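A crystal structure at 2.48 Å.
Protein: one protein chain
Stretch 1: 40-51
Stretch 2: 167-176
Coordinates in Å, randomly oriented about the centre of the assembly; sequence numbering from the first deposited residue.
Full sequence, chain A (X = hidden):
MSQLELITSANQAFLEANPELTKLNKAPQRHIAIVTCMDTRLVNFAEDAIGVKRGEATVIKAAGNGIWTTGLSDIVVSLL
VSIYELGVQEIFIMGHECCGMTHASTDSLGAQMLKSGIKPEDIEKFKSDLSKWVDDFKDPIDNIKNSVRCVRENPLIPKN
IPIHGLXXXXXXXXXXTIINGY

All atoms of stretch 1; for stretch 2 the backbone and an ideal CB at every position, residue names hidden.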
# COMPACT_ATOMS: atom_id res chain seq x y z
N THR A 40 7.99 -5.50 6.34
CA THR A 40 7.77 -5.30 7.76
C THR A 40 8.73 -4.26 8.35
O THR A 40 8.39 -3.59 9.32
CB THR A 40 7.84 -6.62 8.53
OG1 THR A 40 7.24 -6.36 9.80
CG2 THR A 40 9.25 -7.15 8.72
N ARG A 41 9.92 -4.13 7.75
CA ARG A 41 11.01 -3.33 8.30
C ARG A 41 10.82 -1.84 8.00
O ARG A 41 11.50 -1.01 8.61
CB ARG A 41 12.35 -3.83 7.75
CG ARG A 41 12.79 -5.17 8.34
CD ARG A 41 13.97 -5.80 7.62
NE ARG A 41 13.60 -6.13 6.26
CZ ARG A 41 14.38 -6.75 5.38
NH1 ARG A 41 15.60 -7.11 5.73
NH2 ARG A 41 13.93 -6.99 4.16
N LEU A 42 9.91 -1.52 7.06
CA LEU A 42 9.70 -0.14 6.65
C LEU A 42 8.57 0.50 7.45
O LEU A 42 8.42 1.72 7.44
CB LEU A 42 9.43 -0.08 5.14
CG LEU A 42 10.52 -0.66 4.25
CD1 LEU A 42 10.12 -0.61 2.78
CD2 LEU A 42 11.85 0.04 4.48
N VAL A 43 7.80 -0.33 8.17
CA VAL A 43 6.68 0.13 8.99
C VAL A 43 7.22 0.94 10.17
O VAL A 43 8.03 0.44 10.95
CB VAL A 43 5.83 -1.06 9.48
CG1 VAL A 43 4.72 -0.63 10.44
CG2 VAL A 43 5.27 -1.88 8.33
N ASN A 44 6.75 2.18 10.31
CA ASN A 44 7.22 3.12 11.32
C ASN A 44 8.72 3.34 11.17
O ASN A 44 9.45 3.35 12.16
CB ASN A 44 6.87 2.70 12.75
CG ASN A 44 5.40 2.89 13.07
OD1 ASN A 44 4.74 3.77 12.53
ND2 ASN A 44 4.90 2.07 13.98
N PHE A 45 9.15 3.54 9.92
CA PHE A 45 10.57 3.63 9.63
C PHE A 45 10.80 4.48 8.40
O PHE A 45 11.46 5.51 8.47
CB PHE A 45 11.16 2.22 9.48
CG PHE A 45 12.66 2.19 9.42
CD1 PHE A 45 13.42 2.52 10.54
CD2 PHE A 45 13.32 1.84 8.25
CE1 PHE A 45 14.81 2.49 10.49
CE2 PHE A 45 14.70 1.80 8.21
CZ PHE A 45 15.44 2.13 9.33
N ALA A 46 10.21 4.06 7.27
CA ALA A 46 10.48 4.64 5.97
C ALA A 46 10.14 6.14 5.95
O ALA A 46 10.88 6.93 5.36
CB ALA A 46 9.72 3.87 4.92
N GLU A 47 9.03 6.51 6.60
CA GLU A 47 8.55 7.88 6.57
C GLU A 47 9.50 8.77 7.35
O GLU A 47 9.82 9.88 6.91
CB GLU A 47 7.13 7.98 7.14
CG GLU A 47 6.09 7.25 6.31
CD GLU A 47 5.89 5.77 6.61
OE1 GLU A 47 6.59 5.21 7.50
OE2 GLU A 47 5.02 5.17 5.93
N ASP A 48 9.95 8.28 8.52
CA ASP A 48 10.88 9.05 9.33
C ASP A 48 12.18 9.21 8.54
O ASP A 48 12.83 10.25 8.62
CB ASP A 48 11.14 8.41 10.69
CG ASP A 48 9.94 8.34 11.62
OD1 ASP A 48 8.92 9.00 11.35
OD2 ASP A 48 10.04 7.60 12.62
N ALA A 49 12.54 8.16 7.79
CA ALA A 49 13.81 8.09 7.09
C ALA A 49 13.87 9.14 5.98
O ALA A 49 14.95 9.61 5.64
CB ALA A 49 14.03 6.70 6.55
N ILE A 50 12.70 9.51 5.45
CA ILE A 50 12.64 10.50 4.38
C ILE A 50 12.07 11.83 4.91
O ILE A 50 11.84 12.75 4.13
CB ILE A 50 11.88 9.96 3.15
CG1 ILE A 50 10.44 9.56 3.48
CG2 ILE A 50 12.66 8.80 2.52
CD1 ILE A 50 9.54 9.43 2.27
N GLY A 51 11.85 11.92 6.22
CA GLY A 51 11.38 13.15 6.86
C GLY A 51 9.94 13.49 6.49
O GLY A 51 9.55 14.66 6.40
N UNK A 167 15.87 4.52 -3.44
CA UNK A 167 16.18 3.23 -2.85
C UNK A 167 16.47 3.46 -1.37
O UNK A 167 17.26 4.34 -1.02
CB UNK A 167 17.36 2.56 -3.56
N UNK A 168 15.79 2.69 -0.52
CA UNK A 168 16.04 2.73 0.91
C UNK A 168 16.63 1.38 1.33
O UNK A 168 16.26 0.34 0.80
CB UNK A 168 14.76 3.04 1.69
N UNK A 169 17.56 1.45 2.29
CA UNK A 169 18.10 0.25 2.92
C UNK A 169 17.25 -0.11 4.13
O UNK A 169 17.10 0.69 5.06
CB UNK A 169 19.56 0.45 3.33
N UNK A 170 16.69 -1.34 4.20
CA UNK A 170 15.72 -1.67 5.24
C UNK A 170 16.28 -1.78 6.65
O UNK A 170 15.52 -1.80 7.62
CB UNK A 170 15.04 -2.99 4.88
N UNK A 171 17.62 -1.82 6.78
CA UNK A 171 18.25 -1.92 8.09
C UNK A 171 18.72 -0.55 8.57
O UNK A 171 18.38 -0.15 9.68
CB UNK A 171 19.43 -2.90 8.04
N UNK A 172 19.52 0.14 7.75
CA UNK A 172 20.17 1.39 8.12
C UNK A 172 19.21 2.55 7.91
O UNK A 172 19.24 3.53 8.67
CB UNK A 172 21.45 1.60 7.31
N UNK A 173 18.38 2.44 6.87
CA UNK A 173 17.42 3.47 6.50
C UNK A 173 18.02 4.50 5.55
O UNK A 173 17.40 5.53 5.28
CB UNK A 173 16.89 4.17 7.76
N UNK A 174 19.23 4.21 5.04
CA UNK A 174 19.89 5.09 4.08
C UNK A 174 19.10 5.13 2.78
O UNK A 174 18.77 4.09 2.21
CB UNK A 174 21.33 4.63 3.82
N UNK A 175 18.79 6.34 2.32
CA UNK A 175 18.06 6.54 1.08
C UNK A 175 19.03 7.08 0.03
O UNK A 175 19.80 7.99 0.31
CB UNK A 175 16.88 7.49 1.28
N UNK A 176 19.02 6.47 -1.16
CA UNK A 176 19.82 6.97 -2.27
C UNK A 176 18.90 7.26 -3.46
O UNK A 176 18.05 6.44 -3.80
CB UNK A 176 20.91 5.97 -2.65

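The second stretch is a hairpin: the backbone of 167 pairs with that of 176 in both directions (N of 167 to O of 176, 2.9 Å; N of 176 to O of 167, 2.8 Å), and the turn between them lies against the first stretch. At position 167 the ideal CB finds nothing of stretch 1 nearby, so many strand-compatible residues would serve; it is L167, which makes no contact across.

At position 168 CA-to-CB points toward stretch 1, with L42 CD2 5.0 Å from the ideal CB and the methyl groups of A46 and A49 beyond. No polar side chain of stretch 1 reaches this space, so a branched or long aliphatic residue suits it. I168 fills it, its CG2 lying 4.1 Å from L42 CD2 and its CD1 3.8 Å from A49 CB.

Position 169 points away, leaving the choice open as far as stretch 1 is concerned. H169 turns its ring to the hairpin itself: its ND1 accepts from the backbone N of 171, with N of 171 to H169 ND1 at 3.0 Å. A weak bond also runs from the backbone N of 172 to H169 ND1, at 3.4 Å.

At position 170 the ideal CB faces stretch 1, 3.7 Å from R41 NE and 4.4 Å from L42 CD2. A compact residue is favoured, and phi of -70° admits proline. P170 lays its CB over one face of the R41 guanidinium, 3.8 Å from NE, while its O approaches F45 CE2 at 3.7 Å.

Position 171 points away, yet R41 offers positive charge to a side chain that can bend back; an acidic or polar residue would suit. D171, with chi1 m, brings OD1 to 4.4 Å from R41 NH1, beyond salt-bridge range. A water closes the gap, donating to D171 OD1 at 2.5 Å and accepting from R41 NH1 at 3.0 Å.

Position 172 also points away and tolerates many residues, small polar ones included. T172 uses OG1 to accept from the backbone N of 174, at 3.1 Å.

Position 173 is the most restrictive. With phi/psi of 89/10 a CB would be jammed against the preceding carbonyl O, and its ideal position is 3.0 Å from F45 CZ, a clash. Both arguments call for glycine, and G173 lets its CA sit 3.6 Å from F45 CE2.

Position 174 points away, so a long polar chain is easily accommodated: K174 extends there and touches a crystal neighbour.

At position 175 CA-to-CB points toward stretch 1 again, with the ideal CB 4.6 Å from I50 CG2, and a beta-branched or other aliphatic residue would fit the strand. V175 packs CG2 against I50 CG2 at 3.7 Å. Position 176 is out of reach and little constrained by stretch 1; it is T176.

Stretch 2 167-176: LIHPDTGKVT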
# COMPACT_ATOMS: atom_id res chain seq x y z
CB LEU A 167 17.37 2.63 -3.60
CG LEU A 167 17.97 1.36 -2.99
CD1 LEU A 167 17.18 0.12 -3.41
CD2 LEU A 167 19.43 1.20 -3.38
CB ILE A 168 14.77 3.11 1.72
CG1 ILE A 168 15.08 3.27 3.21
CG2 ILE A 168 13.62 2.14 1.48
CD1 ILE A 168 13.97 3.89 4.03
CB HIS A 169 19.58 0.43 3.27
CG HIS A 169 20.21 -0.87 3.64
ND1 HIS A 169 19.83 -1.58 4.78
CD2 HIS A 169 21.16 -1.62 3.04
CE1 HIS A 169 20.52 -2.70 4.85
NE2 HIS A 169 21.35 -2.74 3.80
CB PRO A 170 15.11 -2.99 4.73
CG PRO A 170 16.18 -3.61 3.87
CD PRO A 170 16.96 -2.45 3.27
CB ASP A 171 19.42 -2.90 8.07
CG ASP A 171 18.98 -4.34 7.91
OD1 ASP A 171 17.98 -4.72 8.56
OD2 ASP A 171 19.64 -5.07 7.14
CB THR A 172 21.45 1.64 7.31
OG1 THR A 172 21.09 1.85 5.95
CG2 THR A 172 22.46 0.52 7.40
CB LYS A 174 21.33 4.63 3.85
CG LYS A 174 22.14 5.46 2.86
CD LYS A 174 23.57 5.00 2.73
CE LYS A 174 24.14 5.31 1.37
NZ LYS A 174 25.46 4.65 1.18
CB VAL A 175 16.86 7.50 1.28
CG1 VAL A 175 16.10 7.76 -0.02
CG2 VAL A 175 15.91 7.01 2.37
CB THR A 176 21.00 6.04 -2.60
OG1 THR A 176 20.79 5.38 -3.84
CG2 THR A 176 21.33 5.03 -1.53
O HOH W 1 17.33 -7.12 8.13
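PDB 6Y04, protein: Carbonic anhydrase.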